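Local coordinates for ThiJ/PfpI family protein (Francisella tularensis subsp. novicida, PDB 4P5P), which probably has glyoxalase III activity, as a member of the Hsp31-like branch of the DJ-1/PfpI family, and is regarded as a virulence factor, at residues E19-Y33 and D55-F69. Residues are numbered along the deposited sequence; the frame is centred on the assembly and turned at random.
Sequences EKTGLWLSELTHPYY and DPNSVAQEDYYNDKF
With Phe69 CG trans to its backbone N (chi1 -167°) and His30 CG trans to its carbonyl carbon (chi1 -70°), the Phe69 ring enters a hole formed by Leu28, Thr29, Tyr32 and Tyr33, while the imidazole reaches Asp63. In this flavodoxin-like DJ-1/PfpI fold, the axes of the helical segments 26-33 and 64-69 cross at 87°, 8.8 Å apart at closest approach. Thr29 CG2 makes a CH-pi contact over one face of Phe69, 3.4 Å from its CG, and the Phe69 edge meets the face of Tyr32 in a T-shaped pair. Leu75 and Met79 of helix 73-80 and Ile44 of strand 40-46 also touch Phe69. Lys68 CD forms a CH-pi contact over a Tyr33 face, and the Tyr65 edge points at the face of His30. Asp63 caps helix 64-69: His30 NE2 (2.7 Å, nearly straight, syn) and Asn66 N (anti) grip its OD2 from opposite faces, fixing the turn of the carboxylate. Thr29 OG1 donates to Asn66 OD1 (2.7 Å) in the carbonyl plane, and a water joins Ser26 N, Ser58 O and Asn66 ND2. Ser58 CB makes a CH-pi contact over the five-membered ring of Trp24, and Ser58 OG accepts from Leu25 N (3.1 Å) while donating to Asp55 O. Asp55 N bonds to Leu23 O; Asp55 OD1 closes an Asx turn with Asn57 N, and Thr21 OG1 donates to Asp55 OD2 at 2.7 Å from above the carboxylate plane.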
loop_
_atom_site.group_PDB
_atom_site.type_symbol
_atom_site.label_atom_id
_atom_site.label_comp_id
_atom_site.label_asym_id
_atom_site.label_seq_id
_atom_site.Cartn_x
_atom_site.Cartn_y
_atom_site.Cartn_z
ATOM N N GLU A 19 4.681 14.837 -15.378
ATOM C CA GLU A 19 3.463 14.045 -15.205
ATOM C C GLU A 19 3.099 13.932 -13.736
ATOM O O GLU A 19 3.952 13.673 -12.892
ATOM C CB GLU A 19 3.625 12.639 -15.810
ATOM C CG GLU A 19 2.339 11.808 -15.770
ATOM C CD GLU A 19 2.502 10.362 -16.258
ATOM O OE1 GLU A 19 3.576 10.012 -16.804
ATOM O OE2 GLU A 19 1.537 9.569 -16.095
ATOM N N LYS A 20 1.826 14.145 -13.428
ATOM C CA LYS A 20 1.348 14.009 -12.065
ATOM C C LYS A 20 1.062 12.554 -11.699
ATOM O O LYS A 20 0.607 11.766 -12.528
ATOM C CB LYS A 20 0.089 14.853 -11.868
ATOM C CG LYS A 20 0.316 16.360 -12.023
ATOM C CD LYS A 20 1.258 16.907 -10.951
ATOM C CE LYS A 20 1.250 18.435 -10.900
ATOM N NZ LYS A 20 0.999 18.956 -9.520
ATOM N N THR A 21 1.343 12.191 -10.456
ATOM C CA THR A 21 0.980 10.870 -9.979
ATOM C C THR A 21 0.602 10.974 -8.505
ATOM O O THR A 21 0.312 12.067 -7.995
ATOM C CB THR A 21 2.122 9.847 -10.193
ATOM O OG1 THR A 21 1.659 8.533 -9.850
ATOM C CG2 THR A 21 3.340 10.168 -9.346
ATOM N N GLY A 22 0.575 9.834 -7.834
ATOM C CA GLY A 22 0.264 9.799 -6.425
ATOM C C GLY A 22 -0.372 8.480 -6.073
ATOM O O GLY A 22 0.076 7.440 -6.533
ATOM N N LEU A 23 -1.418 8.546 -5.263
ATOM C CA LEU A 23 -2.206 7.396 -4.857
ATOM C C LEU A 23 -3.093 6.874 -5.981
ATOM O O LEU A 23 -3.700 7.661 -6.709
ATOM C CB LEU A 23 -3.076 7.781 -3.662
ATOM C CG LEU A 23 -4.215 6.845 -3.256
ATOM C CD1 LEU A 23 -3.685 5.582 -2.603
ATOM C CD2 LEU A 23 -5.153 7.582 -2.319
ATOM N N TRP A 24 -3.179 5.545 -6.094
ATOM C CA TRP A 24 -4.199 4.927 -6.945
ATOM C C TRP A 24 -5.465 4.826 -6.102
ATOM O O TRP A 24 -5.553 3.980 -5.212
ATOM C CB TRP A 24 -3.771 3.550 -7.459
ATOM C CG TRP A 24 -4.659 3.118 -8.594
ATOM C CD1 TRP A 24 -5.852 2.466 -8.503
ATOM C CD2 TRP A 24 -4.446 3.377 -9.984
ATOM N NE1 TRP A 24 -6.393 2.291 -9.759
ATOM C CE2 TRP A 24 -5.543 2.843 -10.682
ATOM C CE3 TRP A 24 -3.432 4.011 -10.704
ATOM C CZ2 TRP A 24 -5.645 2.917 -12.069
ATOM C CZ3 TRP A 24 -3.540 4.085 -12.075
ATOM C CH2 TRP A 24 -4.635 3.545 -12.739
ATOM N N LEU A 25 -6.427 5.713 -6.345
ATOM C CA LEU A 25 -7.482 5.950 -5.359
ATOM C C LEU A 25 -8.236 4.709 -4.898
ATOM O O LEU A 25 -8.473 4.550 -3.708
ATOM C CB LEU A 25 -8.480 6.966 -5.897
ATOM C CG LEU A 25 -9.544 7.437 -4.900
ATOM C CD1 LEU A 25 -8.908 7.989 -3.618
ATOM C CD2 LEU A 25 -10.454 8.460 -5.530
ATOM N N SER A 26 -8.591 3.809 -5.812
ATOM C CA SER A 26 -9.388 2.657 -5.409
ATOM C C SER A 26 -8.626 1.683 -4.504
ATOM O O SER A 26 -9.246 0.859 -3.858
ATOM C CB SER A 26 -9.920 1.908 -6.637
ATOM O OG SER A 26 -8.865 1.402 -7.438
ATOM N N GLU A 27 -7.298 1.763 -4.462
ATOM C CA GLU A 27 -6.535 0.919 -3.549
ATOM C C GLU A 27 -6.598 1.416 -2.108
ATOM O O GLU A 27 -6.218 0.692 -1.190
ATOM C CB GLU A 27 -5.089 0.808 -4.023
ATOM C CG GLU A 27 -5.029 -0.034 -5.302
ATOM C CD GLU A 27 -3.695 -0.072 -5.979
ATOM O OE1 GLU A 27 -3.624 -0.665 -7.075
ATOM O OE2 GLU A 27 -2.726 0.476 -5.450
ATOM N N LEU A 28 -7.073 2.655 -1.935
ATOM C CA LEU A 28 -7.474 3.160 -0.633
ATOM C C LEU A 28 -8.958 2.880 -0.404
ATOM O O LEU A 28 -9.330 2.287 0.607
ATOM C CB LEU A 28 -7.183 4.667 -0.513
ATOM C CG LEU A 28 -7.688 5.362 0.758
ATOM C CD1 LEU A 28 -7.062 4.754 2.020
ATOM C CD2 LEU A 28 -7.410 6.849 0.701
ATOM N N THR A 29 -9.806 3.275 -1.347
ATOM C CA THR A 29 -11.238 3.301 -1.067
ATOM C C THR A 29 -11.876 1.910 -1.091
ATOM O O THR A 29 -12.763 1.645 -0.303
ATOM C CB THR A 29 -11.991 4.223 -2.042
ATOM O OG1 THR A 29 -12.025 3.638 -3.342
ATOM C CG2 THR A 29 -11.316 5.566 -2.128
ATOM N N HIS A 30 -11.432 1.013 -1.967
ATOM C CA HIS A 30 -12.092 -0.282 -2.026
ATOM C C HIS A 30 -11.751 -1.117 -0.785
ATOM O O HIS A 30 -12.655 -1.662 -0.163
ATOM C CB HIS A 30 -11.759 -1.022 -3.332
ATOM C CG HIS A 30 -12.394 -0.400 -4.542
ATOM N ND1 HIS A 30 -12.630 -1.098 -5.707
ATOM C CD2 HIS A 30 -12.870 0.854 -4.754
ATOM C CE1 HIS A 30 -13.197 -0.297 -6.591
ATOM N NE2 HIS A 30 -13.357 0.894 -6.037
ATOM N N PRO A 31 -10.474 -1.170 -0.370
ATOM C CA PRO A 31 -10.236 -1.873 0.897
ATOM C C PRO A 31 -10.857 -1.165 2.112
ATOM O O PRO A 31 -11.304 -1.832 3.047
ATOM C CB PRO A 31 -8.703 -1.927 0.980
ATOM C CG PRO A 31 -8.246 -1.771 -0.424
ATOM C CD PRO A 31 -9.216 -0.823 -1.045
ATOM N N TYR A 32 -10.912 0.164 2.096
ATOM C CA TYR A 32 -11.571 0.904 3.169
ATOM C C TYR A 32 -13.001 0.435 3.373
ATOM O O TYR A 32 -13.386 0.056 4.471
ATOM C CB TYR A 32 -11.553 2.405 2.872
ATOM C CG TYR A 32 -12.082 3.267 4.002
ATOM C CD1 TYR A 32 -11.242 3.680 5.020
ATOM C CD2 TYR A 32 -13.419 3.655 4.060
ATOM C CE1 TYR A 32 -11.708 4.465 6.053
ATOM C CE2 TYR A 32 -13.896 4.433 5.096
ATOM C CZ TYR A 32 -13.031 4.833 6.096
ATOM O OH TYR A 32 -13.465 5.610 7.145
ATOM N N TYR A 33 -13.799 0.453 2.318
ATOM C CA TYR A 33 -15.204 0.097 2.485
ATOM C C TYR A 33 -15.414 -1.412 2.633
ATOM O O TYR A 33 -16.433 -1.837 3.166
ATOM C CB TYR A 33 -16.028 0.642 1.322
ATOM C CG TYR A 33 -16.246 2.141 1.402
ATOM C CD1 TYR A 33 -16.950 2.705 2.457
ATOM C CD2 TYR A 33 -15.734 2.989 0.435
ATOM C CE1 TYR A 33 -17.152 4.067 2.532
ATOM C CE2 TYR A 33 -15.945 4.355 0.499
ATOM C CZ TYR A 33 -16.643 4.888 1.556
ATOM O OH TYR A 33 -16.849 6.250 1.634
ATOM N N ASP A 55 -3.332 9.993 -8.348
ATOM C CA ASP A 55 -2.904 9.836 -9.737
ATOM C C ASP A 55 -4.127 10.019 -10.631
ATOM O O ASP A 55 -5.110 9.325 -10.459
ATOM C CB ASP A 55 -2.256 8.476 -9.967
ATOM C CG ASP A 55 -1.615 8.369 -11.344
ATOM O OD1 ASP A 55 -2.256 8.767 -12.339
ATOM O OD2 ASP A 55 -0.463 7.897 -11.425
ATOM N N PRO A 56 -4.087 10.975 -11.571
ATOM C CA PRO A 56 -5.310 11.219 -12.351
ATOM C C PRO A 56 -5.786 9.998 -13.138
ATOM O O PRO A 56 -6.977 9.851 -13.405
ATOM C CB PRO A 56 -4.907 12.359 -13.300
ATOM C CG PRO A 56 -3.417 12.356 -13.316
ATOM C CD PRO A 56 -3.002 11.901 -11.950
ATOM N N ASN A 57 -4.867 9.120 -13.506
ATOM C CA ASN A 57 -5.274 7.945 -14.238
ATOM C C ASN A 57 -6.174 7.040 -13.397
ATOM O O ASN A 57 -6.941 6.256 -13.942
ATOM C CB ASN A 57 -4.044 7.185 -14.744
ATOM C CG ASN A 57 -3.364 7.887 -15.930
ATOM O OD1 ASN A 57 -4.031 8.473 -16.789
ATOM N ND2 ASN A 57 -2.039 7.818 -15.981
ATOM N N SER A 58 -6.107 7.155 -12.070
ATOM C CA SER A 58 -6.900 6.288 -11.211
ATOM C C SER A 58 -8.339 6.779 -11.063
ATOM O O SER A 58 -9.191 6.045 -10.552
ATOM C CB SER A 58 -6.255 6.152 -9.821
ATOM O OG SER A 58 -6.492 7.298 -9.001
ATOM N N VAL A 59 -8.621 8.002 -11.509
ATOM C CA VAL A 59 -9.980 8.543 -11.442
ATOM C C VAL A 59 -10.520 8.946 -12.819
ATOM O O VAL A 59 -11.595 9.536 -12.923
ATOM C CB VAL A 59 -10.060 9.761 -10.469
ATOM C CG1 VAL A 59 -9.948 9.298 -9.011
ATOM C CG2 VAL A 59 -8.993 10.818 -10.788
ATOM N N ALA A 60 -9.801 8.590 -13.881
ATOM C CA ALA A 60 -10.277 8.856 -15.246
ATOM C C ALA A 60 -11.607 8.164 -15.502
ATOM O O ALA A 60 -12.514 8.728 -16.140
ATOM C CB ALA A 60 -9.239 8.409 -16.249
ATOM N N GLN A 61 -11.731 6.940 -15.001
ATOM C CA GLN A 61 -12.988 6.215 -15.076
ATOM C C GLN A 61 -13.777 6.411 -13.796
ATOM O O GLN A 61 -13.224 6.378 -12.694
ATOM C CB GLN A 61 -12.734 4.729 -15.344
ATOM C CG GLN A 61 -12.059 4.459 -16.683
ATOM N N GLU A 62 -15.072 6.645 -13.946
ATOM C CA GLU A 62 -15.947 6.763 -12.794
ATOM C C GLU A 62 -15.983 5.433 -12.034
ATOM O O GLU A 62 -15.913 4.358 -12.633
ATOM C CB GLU A 62 -17.360 7.173 -13.220
ATOM C CG GLU A 62 -18.090 7.987 -12.137
ATOM C CD GLU A 62 -18.523 9.388 -12.586
ATOM O OE1 GLU A 62 -18.448 9.718 -13.792
ATOM O OE2 GLU A 62 -18.960 10.170 -11.722
ATOM N N ASP A 63 -16.059 5.533 -10.711
ATOM C CA ASP A 63 -16.061 4.371 -9.822
ATOM C C ASP A 63 -16.912 4.674 -8.599
ATOM O O ASP A 63 -16.744 5.712 -7.944
ATOM C CB ASP A 63 -14.631 3.989 -9.402
ATOM C CG ASP A 63 -14.598 2.839 -8.403
ATOM O OD1 ASP A 63 -14.740 1.666 -8.830
ATOM O OD2 ASP A 63 -14.420 3.091 -7.192
ATOM N N TYR A 64 -17.816 3.751 -8.288
ATOM C CA TYR A 64 -18.788 3.941 -7.223
ATOM C C TYR A 64 -18.142 4.257 -5.871
ATOM O O TYR A 64 -18.506 5.239 -5.216
ATOM C CB TYR A 64 -19.665 2.695 -7.112
ATOM C CG TYR A 64 -20.683 2.774 -6.008
ATOM C CD1 TYR A 64 -21.882 3.454 -6.184
ATOM C CD2 TYR A 64 -20.439 2.173 -4.785
ATOM C CE1 TYR A 64 -22.811 3.526 -5.164
ATOM C CE2 TYR A 64 -21.351 2.241 -3.760
ATOM C CZ TYR A 64 -22.536 2.914 -3.950
ATOM O OH TYR A 64 -23.438 2.968 -2.911
ATOM N N TYR A 65 -17.183 3.445 -5.448
ATOM C CA TYR A 65 -16.623 3.634 -4.115
ATOM C C TYR A 65 -15.692 4.841 -4.066
ATOM O O TYR A 65 -15.629 5.511 -3.033
ATOM C CB TYR A 65 -15.916 2.364 -3.628
ATOM C CG TYR A 65 -16.901 1.308 -3.182
ATOM C CD1 TYR A 65 -17.660 1.481 -2.029
ATOM C CD2 TYR A 65 -17.103 0.159 -3.930
ATOM C CE1 TYR A 65 -18.581 0.524 -1.625
ATOM C CE2 TYR A 65 -18.013 -0.801 -3.537
ATOM C CZ TYR A 65 -18.754 -0.619 -2.386
ATOM O OH TYR A 65 -19.670 -1.594 -2.016
ATOM N N ASN A 66 -15.007 5.151 -5.166
ATOM C CA ASN A 66 -14.206 6.371 -5.214
ATOM C C ASN A 66 -15.086 7.595 -4.989
ATOM O O ASN A 66 -14.748 8.486 -4.211
ATOM C CB ASN A 66 -13.468 6.514 -6.547
ATOM C CG ASN A 66 -12.262 5.602 -6.657
ATOM O OD1 ASN A 66 -11.856 4.964 -5.682
ATOM N ND2 ASN A 66 -11.677 5.549 -7.847
ATOM N N ASP A 67 -16.218 7.635 -5.686
ATOM C CA ASP A 67 -17.145 8.750 -5.552
ATOM C C ASP A 67 -17.727 8.809 -4.136
ATOM O O ASP A 67 -17.881 9.891 -3.568
ATOM C CB ASP A 67 -18.276 8.643 -6.582
ATOM C CG ASP A 67 -17.846 9.055 -7.980
ATOM O OD1 ASP A 67 -16.758 9.655 -8.147
ATOM O OD2 ASP A 67 -18.628 8.808 -8.915
ATOM N N LYS A 68 -18.072 7.652 -3.579
ATOM C CA LYS A 68 -18.632 7.592 -2.229
ATOM C C LYS A 68 -17.651 8.182 -1.221
ATOM O O LYS A 68 -18.026 8.980 -0.350
ATOM C CB LYS A 68 -18.966 6.148 -1.853
ATOM C CG LYS A 68 -19.595 5.977 -0.475
ATOM C CD LYS A 68 -19.807 4.503 -0.147
ATOM C CE LYS A 68 -20.283 4.305 1.284
ATOM N NZ LYS A 68 -21.656 4.815 1.493
ATOM N N PHE A 69 -16.393 7.779 -1.359
ATOM C CA PHE A 69 -15.322 8.230 -0.482
ATOM C C PHE A 69 -15.172 9.748 -0.537
ATOM O O PHE A 69 -15.135 10.419 0.496
ATOM C CB PHE A 69 -14.029 7.527 -0.890
ATOM C CG PHE A 69 -12.919 7.650 0.097
ATOM C CD1 PHE A 69 -12.727 6.684 1.062
ATOM C CD2 PHE A 69 -12.022 8.688 0.014
ATOM C CE1 PHE A 69 -11.681 6.777 1.958
ATOM C CE2 PHE A 69 -10.965 8.780 0.914
ATOM C CZ PHE A 69 -10.803 7.831 1.879
HETATM O O HOH W 1 -9.085 4.182 -8.654
#